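PDB 5UWY: thioredoxin reductase from Streptococcus pyogenes, which catalyses the NADPH-dependent reduction of the disulfide of thioredoxin, passing electrons through a bound FAD and a redox-active cysteine pair. Local coordinates for the interface of chains A and B. Residues are numbered along the deposited sequence; one frame, centred on the assembly and turned at random. Chains: chain A/B, Thioredoxin reductase.

Contacts 1 and 2 are neighbouring patches of one two-fold symmetric interface, the centres of their C-alpha atoms about 16 Å apart. Helix 285-304 of chain B runs through both: B:Gln297 joins contact 1, where helix 14-25 adds B:Leu21, B:Tyr22 and B:Arg25, while B:Tyr300, B:His301 and B:Glu304 carry contact 2 at its C-terminal end. From chain A, contact 1 uses the redox-active cysteine segment and the loop at A:Glu49 and A:Asn50, and contact 2 uses helices 153-162 and 182-190. The shared helix thus touches both the disulfide region and the helices beyond it, as suits a family of homodimers.

Contact 1: the interface of chains A and B. Residues chain A 49-50, 135-136, 139-140; chain B 21-22, 25, 297.
A:Ala139 CB packs against the methylene CG of B:Arg25 at 3.7 Å; its small methyl lets the arginine chain lie close. A:Val135 and B:Gln297 meet tip to tip, CG1 of the valine 3.6 Å from the amide carbon CD. Some way off, B:Leu21 CD2 rests on A:Asn50 CA at 3.7 Å. A:Asn50 CG lies between backbone N and carbonyl carbon (chi1 57°), a torsion that accompanies an amide roughly parallel to the B:Tyr22 ring. A:Asn50 CB is 3.9 Å from B:Tyr22 CZ.

Outward, B:Arg25 dominates. Its chain, extended to NE, reaches across from the end of helix 14-25, with A:Ala139 CB over one guanidinium face. Two nitrogens grip one oxygen through bent bonds: NH1 hydrogen-bonds A:Cys136 O at 3.1 Å and NH2 the same atom at 3.2 Å. The oxygen lies near the guanidinium plane; NH1 stands 50° above the carbonyl plane and NH2, on the same face, is tilted only 20°. The guanidinium, nearly perpendicular to the A:Phe140 ring, presents NH2 to its face toward the rim, 3.9 Å from the centroid, in a cation-pi contact. Arginine suits this place because its planar head can serve an oxygen and an aromatic face together. A:Glu49 OE1, 4.6 Å from B:Arg25 NE, may add attraction.

The site holds the backbone carbonyl of A:Cys136, one half of the CXXC redox disulfide, and likely steadies the active-site segment within the dimer.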
ATOM      1  N   GLU A  49     -12.121  -3.441   8.927  1.00 41.48           N
ATOM      2  CA  GLU A  49     -11.355  -3.062  10.109  1.00 50.17           C
ATOM      3  C   GLU A  49      -9.858  -3.296   9.933  1.00 51.61           C
ATOM      4  O   GLU A  49      -9.125  -3.331  10.926  1.00 57.21           O
ATOM      5  CB  GLU A  49     -11.860  -3.812  11.344  1.00 54.07           C
ATOM      6  CG  GLU A  49     -13.202  -3.321  11.860  1.00 64.19           C
ATOM      7  CD  GLU A  49     -13.606  -3.982  13.164  1.00 73.02           C
ATOM      8  OE1 GLU A  49     -12.829  -4.815  13.677  1.00 72.99           O
ATOM      9  OE2 GLU A  49     -14.701  -3.668  13.674  1.00 76.36           O
ATOM     10  N   ASN A  50      -9.383  -3.457   8.697  1.00 48.37           N
ATOM     11  CA  ASN A  50      -7.954  -3.603   8.443  1.00 43.36           C
ATOM     12  C   ASN A  50      -7.432  -2.563   7.457  1.00 36.67           C
ATOM     13  O   ASN A  50      -6.406  -2.790   6.809  1.00 48.24           O
ATOM     14  CB  ASN A  50      -7.621  -5.016   7.956  1.00 37.25           C
ATOM     15  CG  ASN A  50      -8.390  -5.404   6.714  1.00 36.20           C
ATOM     16  OD1 ASN A  50      -9.195  -4.631   6.194  1.00 36.11           O
ATOM     17  ND2 ASN A  50      -8.141  -6.614   6.226  1.00 35.64           N
ATOM     18  N   VAL A 135      -9.012 -13.720   5.361  1.00 41.48           N
ATOM     19  CA  VAL A 135      -8.193 -12.604   5.827  1.00 42.18           C
ATOM     20  C   VAL A 135      -9.043 -11.363   6.046  1.00 41.11           C
ATOM     21  O   VAL A 135      -8.681 -10.486   6.838  1.00 47.99           O
ATOM     22  CB  VAL A 135      -7.057 -12.325   4.816  1.00 40.85           C
ATOM     23  CG1 VAL A 135      -6.124 -11.234   5.326  1.00 40.74           C
ATOM     24  CG2 VAL A 135      -6.277 -13.599   4.534  1.00 41.04           C
ATOM     25  N   CYS A 136     -10.194 -11.290   5.383  1.00 47.40           N
ATOM     26  CA  CYS A 136     -11.028 -10.097   5.356  1.00 48.74           C
ATOM     27  C   CYS A 136     -11.968 -10.015   6.558  1.00 48.21           C
ATOM     28  O   CYS A 136     -11.902  -9.059   7.339  1.00 41.50           O
ATOM     29  CB  CYS A 136     -11.806 -10.072   4.035  1.00 63.84           C
ATOM     30  SG  CYS A 136     -10.753  -9.794   2.576  1.00 76.09           S
ATOM     31  N   ALA A 139     -11.803 -12.373  11.373  1.00 45.79           N
ATOM     32  CA  ALA A 139     -11.687 -11.858  12.731  1.00 43.77           C
ATOM     33  C   ALA A 139     -13.013 -11.375  13.311  1.00 55.22           C
ATOM     34  O   ALA A 139     -13.052 -10.987  14.484  1.00 44.58           O
ATOM     35  CB  ALA A 139     -10.664 -10.719  12.769  1.00 43.38           C
ATOM     36  N   PHE A 140     -14.094 -11.378  12.527  1.00 57.51           N
ATOM     37  CA  PHE A 140     -15.403 -10.982  13.032  1.00 44.53           C
ATOM     38  C   PHE A 140     -16.140 -12.134  13.697  1.00 57.41           C
ATOM     39  O   PHE A 140     -17.014 -11.893  14.538  1.00 65.46           O
ATOM     40  CB  PHE A 140     -16.274 -10.434  11.899  1.00 44.21           C
ATOM     41  CG  PHE A 140     -15.824  -9.110  11.367  1.00 43.64           C
ATOM     42  CD1 PHE A 140     -15.427  -8.101  12.225  1.00 43.73           C
ATOM     43  CD2 PHE A 140     -15.803  -8.871  10.004  1.00 50.82           C
ATOM     44  CE1 PHE A 140     -15.016  -6.877  11.734  1.00 46.73           C
ATOM     45  CE2 PHE A 140     -15.392  -7.651   9.503  1.00 42.73           C
ATOM     46  CZ  PHE A 140     -14.998  -6.652  10.369  1.00 46.30           C
TER
ATOM     47  N   LEU B  21      -1.264  -4.284  12.836  1.00 28.90           N
ATOM     48  CA  LEU B  21      -2.703  -4.442  12.669  1.00 29.61           C
ATOM     49  C   LEU B  21      -3.033  -5.792  12.045  1.00 30.14           C
ATOM     50  O   LEU B  21      -3.842  -6.557  12.583  1.00 34.36           O
ATOM     51  CB  LEU B  21      -3.249  -3.301  11.812  1.00 29.99           C
ATOM     52  CG  LEU B  21      -4.726  -3.344  11.428  1.00 31.65           C
ATOM     53  CD1 LEU B  21      -5.601  -3.076  12.642  1.00 33.06           C
ATOM     54  CD2 LEU B  21      -5.011  -2.345  10.316  1.00 30.99           C
ATOM     55  N   TYR B  22      -2.403  -6.107  10.912  1.00 34.71           N
ATOM     56  CA  TYR B  22      -2.713  -7.359  10.231  1.00 29.71           C
ATOM     57  C   TYR B  22      -2.284  -8.562  11.061  1.00 25.44           C
ATOM     58  O   TYR B  22      -3.054  -9.514  11.233  1.00 43.21           O
ATOM     59  CB  TYR B  22      -2.050  -7.386   8.855  1.00 24.36           C
ATOM     60  CG  TYR B  22      -2.905  -6.787   7.762  1.00 24.76           C
ATOM     61  CD1 TYR B  22      -2.950  -5.415   7.563  1.00 25.48           C
ATOM     62  CD2 TYR B  22      -3.675  -7.596   6.937  1.00 24.63           C
ATOM     63  CE1 TYR B  22      -3.733  -4.865   6.568  1.00 26.06           C
ATOM     64  CE2 TYR B  22      -4.462  -7.055   5.940  1.00 25.32           C
ATOM     65  CZ  TYR B  22      -4.487  -5.689   5.760  1.00 26.04           C
ATOM     66  OH  TYR B  22      -5.269  -5.145   4.766  1.00 32.89           O
ATOM     67  N   ARG B  25      -4.500  -8.902  14.169  1.00 37.94           N
ATOM     68  CA  ARG B  25      -5.848  -9.279  13.756  1.00 30.60           C
ATOM     69  C   ARG B  25      -5.937 -10.763  13.424  1.00 34.79           C
ATOM     70  O   ARG B  25      -7.006 -11.366  13.569  1.00 43.68           O
ATOM     71  CB  ARG B  25      -6.285  -8.437  12.556  1.00 30.33           C
ATOM     72  CG  ARG B  25      -7.781  -8.433  12.311  1.00 31.79           C
ATOM     73  CD  ARG B  25      -8.194  -7.239  11.470  1.00 32.25           C
ATOM     74  NE  ARG B  25      -9.640  -7.187  11.268  1.00 35.28           N
ATOM     75  CZ  ARG B  25     -10.279  -7.811  10.286  1.00 39.25           C
ATOM     76  NH1 ARG B  25      -9.604  -8.539   9.406  1.00 42.85           N
ATOM     77  NH2 ARG B  25     -11.597  -7.710  10.183  1.00 51.13           N
ATOM     78  N   GLN B 297       0.593 -10.106   7.141  1.00 19.18           N
ATOM     79  CA  GLN B 297      -0.115 -11.315   6.742  1.00 17.97           C
ATOM     80  C   GLN B 297       0.841 -12.464   6.435  1.00 29.92           C
ATOM     81  O   GLN B 297       0.463 -13.633   6.573  1.00 38.34           O
ATOM     82  CB  GLN B 297      -1.015 -11.027   5.540  1.00 17.29           C
ATOM     83  CG  GLN B 297      -2.067 -12.095   5.287  1.00 25.17           C
ATOM     84  CD  GLN B 297      -2.889 -12.407   6.524  1.00 42.98           C
ATOM     85  OE1 GLN B 297      -3.243 -11.512   7.293  1.00 37.66           O
ATOM     86  NE2 GLN B 297      -3.193 -13.685   6.721  1.00 55.46           N
TER

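Contact 2: the interface of chains A and B. Residues chain A 157, 160-161, 184, 187; chain B 300-301, 304.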
ATOM      1  N   GLU A 157      -6.506 -24.447   3.498  1.00 45.97           N
ATOM      2  CA  GLU A 157      -5.663 -23.456   4.158  1.00 49.14           C
ATOM      3  C   GLU A 157      -6.495 -22.330   4.757  1.00 46.04           C
ATOM      4  O   GLU A 157      -6.224 -21.876   5.876  1.00 55.71           O
ATOM      5  CB  GLU A 157      -4.626 -22.907   3.180  1.00 55.05           C
ATOM      6  CG  GLU A 157      -3.266 -23.576   3.316  1.00 70.11           C
ATOM      7  CD  GLU A 157      -2.110 -22.614   3.128  1.00 91.98           C
ATOM      8  OE1 GLU A 157      -0.945 -23.058   3.238  1.00 98.90           O
ATOM      9  OE2 GLU A 157      -2.361 -21.419   2.871  1.00102.12           O
ATOM     10  N   ILE A 160      -7.945 -23.745   8.111  1.00 55.82           N
ATOM     11  CA  ILE A 160      -7.091 -23.759   9.295  1.00 56.18           C
ATOM     12  C   ILE A 160      -6.670 -22.345   9.676  1.00 50.23           C
ATOM     13  O   ILE A 160      -6.370 -22.079  10.845  1.00 55.77           O
ATOM     14  CB  ILE A 160      -5.878 -24.689   9.114  1.00 60.11           C
ATOM     15  CG1 ILE A 160      -5.360 -24.640   7.680  1.00 61.38           C
ATOM     16  CG2 ILE A 160      -6.243 -26.116   9.513  1.00 76.47           C
ATOM     17  CD1 ILE A 160      -4.122 -25.485   7.466  1.00 64.96           C
ATOM     18  N   TYR A 161      -6.663 -21.408   8.725  1.00 45.54           N
ATOM     19  CA  TYR A 161      -6.525 -20.007   9.111  1.00 44.87           C
ATOM     20  C   TYR A 161      -7.729 -19.556   9.926  1.00 57.12           C
ATOM     21  O   TYR A 161      -7.588 -18.794  10.891  1.00 60.87           O
ATOM     22  CB  TYR A 161      -6.347 -19.115   7.880  1.00 43.98           C
ATOM     23  CG  TYR A 161      -6.383 -17.633   8.201  1.00 43.40           C
ATOM     24  CD1 TYR A 161      -5.277 -16.991   8.747  1.00 43.26           C
ATOM     25  CD2 TYR A 161      -7.523 -16.877   7.962  1.00 51.28           C
ATOM     26  CE1 TYR A 161      -5.306 -15.636   9.042  1.00 42.86           C
ATOM     27  CE2 TYR A 161      -7.561 -15.524   8.256  1.00 42.69           C
ATOM     28  CZ  TYR A 161      -6.451 -14.909   8.795  1.00 44.88           C
ATOM     29  OH  TYR A 161      -6.491 -13.564   9.087  1.00 58.77           O
ATOM     30  N   LEU A 184      -0.999 -30.325   3.560  1.00 64.55           N
ATOM     31  CA  LEU A 184      -2.085 -29.540   4.136  1.00 50.44           C
ATOM     32  C   LEU A 184      -3.248 -30.422   4.562  1.00 60.67           C
ATOM     33  O   LEU A 184      -3.967 -30.080   5.508  1.00 71.12           O
ATOM     34  CB  LEU A 184      -2.553 -28.478   3.145  1.00 48.67           C
ATOM     35  CG  LEU A 184      -1.443 -27.580   2.604  1.00 55.31           C
ATOM     36  CD1 LEU A 184      -1.896 -26.871   1.338  1.00 48.76           C
ATOM     37  CD2 LEU A 184      -0.986 -26.581   3.662  1.00 67.41           C
ATOM     38  N   ARG A 187      -2.092 -31.589   7.866  1.00 63.82           N
ATOM     39  CA  ARG A 187      -2.181 -30.463   8.792  1.00 64.81           C
ATOM     40  C   ARG A 187      -3.621 -30.217   9.226  1.00 61.26           C
ATOM     41  O   ARG A 187      -3.878 -29.862  10.384  1.00 55.10           O
ATOM     42  CB  ARG A 187      -1.594 -29.209   8.144  1.00 68.00           C
ATOM     43  CG  ARG A 187      -1.570 -27.987   9.047  1.00 71.31           C
ATOM     44  CD  ARG A 187      -0.200 -27.326   9.027  1.00 65.40           C
ATOM     45  NE  ARG A 187       0.239 -27.025   7.668  1.00 53.17           N
ATOM     46  CZ  ARG A 187       1.501 -26.779   7.329  1.00 68.06           C
ATOM     47  NH1 ARG A 187       2.453 -26.803   8.251  1.00 73.66           N
ATOM     48  NH2 ARG A 187       1.813 -26.515   6.067  1.00 70.04           N
TER
ATOM     49  N   TYR B 300       1.850 -15.019   9.470  1.00 25.00           N
ATOM     50  CA  TYR B 300       1.033 -16.202   9.721  1.00 27.43           C
ATOM     51  C   TYR B 300       1.452 -17.368   8.838  1.00 32.17           C
ATOM     52  O   TYR B 300       1.519 -18.510   9.302  1.00 44.00           O
ATOM     53  CB  TYR B 300      -0.449 -15.903   9.506  1.00 38.31           C
ATOM     54  CG  TYR B 300      -1.271 -17.173   9.443  1.00 34.91           C
ATOM     55  CD1 TYR B 300      -1.546 -17.897  10.597  1.00 40.17           C
ATOM     56  CD2 TYR B 300      -1.737 -17.671   8.231  1.00 32.97           C
ATOM     57  CE1 TYR B 300      -2.276 -19.066  10.551  1.00 45.83           C
ATOM     58  CE2 TYR B 300      -2.467 -18.843   8.175  1.00 43.58           C
ATOM     59  CZ  TYR B 300      -2.735 -19.537   9.340  1.00 49.17           C
ATOM     60  OH  TYR B 300      -3.461 -20.703   9.298  1.00 57.00           O
ATOM     61  N   HIS B 301       1.719 -17.107   7.557  1.00 34.29           N
ATOM     62  CA  HIS B 301       2.114 -18.182   6.650  1.00 44.35           C
ATOM     63  C   HIS B 301       3.437 -18.802   7.084  1.00 36.41           C
ATOM     64  O   HIS B 301       3.567 -20.034   7.164  1.00 35.08           O
ATOM     65  CB  HIS B 301       2.203 -17.651   5.218  1.00 57.07           C
ATOM     66  CG  HIS B 301       2.279 -18.724   4.176  1.00 72.03           C
ATOM     67  ND1 HIS B 301       3.307 -18.801   3.260  1.00 72.49           N
ATOM     68  CD2 HIS B 301       1.453 -19.762   3.903  1.00 76.63           C
ATOM     69  CE1 HIS B 301       3.110 -19.840   2.468  1.00 76.51           C
ATOM     70  NE2 HIS B 301       1.993 -20.440   2.837  1.00 79.76           N
ATOM     71  N   GLU B 304       2.796 -20.923  10.123  1.00 50.11           N
ATOM     72  CA  GLU B 304       2.021 -22.129   9.858  1.00 53.14           C
ATOM     73  C   GLU B 304       2.877 -23.199   9.198  1.00 52.36           C
ATOM     74  O   GLU B 304       2.799 -24.377   9.568  1.00 62.71           O
ATOM     75  CB  GLU B 304       0.809 -21.806   8.982  1.00 60.03           C
ATOM     76  CG  GLU B 304      -0.018 -23.032   8.614  1.00 72.02           C
ATOM     77  CD  GLU B 304      -0.930 -22.796   7.425  1.00 82.12           C
ATOM     78  OE1 GLU B 304      -1.319 -21.632   7.189  1.00 83.38           O
ATOM     79  OE2 GLU B 304      -1.257 -23.776   6.723  1.00 87.55           O
TER
HETATM   80  O   HOH W   1       3.121 -27.482  10.537  1.00 49.34           O
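Two helices of chain A, 153-162 and 182-190, receive the C-terminal end of helix 285-304 from chain B. A:Glu157, A:Ile160 and A:Tyr161 come from the first helix and A:Arg187 from the second, while B:Tyr300, B:His301 and B:Glu304 lie on the last turns of the partner helix.

The aromatic pair forms one side of the patch. A:Tyr161 turns an edge to the face of B:Tyr300, the ring planes 74° apart and the centroids separated by 5.0 Å. The A:Tyr161 ring carbon CD1 makes the touch, lying toward the rim of the partner ring and 3.4 Å from B:Tyr300 CE2. Both tyrosines hold CG anti to the backbone N, chi1 172° in A:Tyr161, which swings each ring out from its helix toward the other. Tyrosine suits such a place because its ring offers both a flat face and a C-H edge.

B:Glu304 is the centre of the polar side. Its chain, extended beyond CG, carries the carboxylate across to chain A, where OE2 forms a salt bridge with A:Arg187 NE at 3.7 Å. The guanidinium and carboxylate planes are turned 86° apart, so the pair does not meet as a flat, two-pronged bridge. Bends at chi2 and chi3 shorten the reach of A:Arg187 and set B:Glu304 CG against the rim of one guanidinium face. A water may bridge NH1 and the backbone O of B:Glu304, the leg to O being long.

A:Ile160 brings its terminal methyl CD1 to 3.4 Å from B:Glu304 OE2, giving the carboxylate an apolar neighbour. A:Glu157 OE1 is 3.6 Å from the same OE2, a pairing of acids that may raise the proton affinity of one of them. B:His301 turns its ring edge to A:Glu157 OE1, a loose approach rather than a hydrogen bond.

In the fold, helix 153-162 starts within the glycine-rich turn GGGDSA of a Rossmann-type domain, so the patch joins the C-terminal helix of one subunit to what is, by family, probably the NADPH domain of the other.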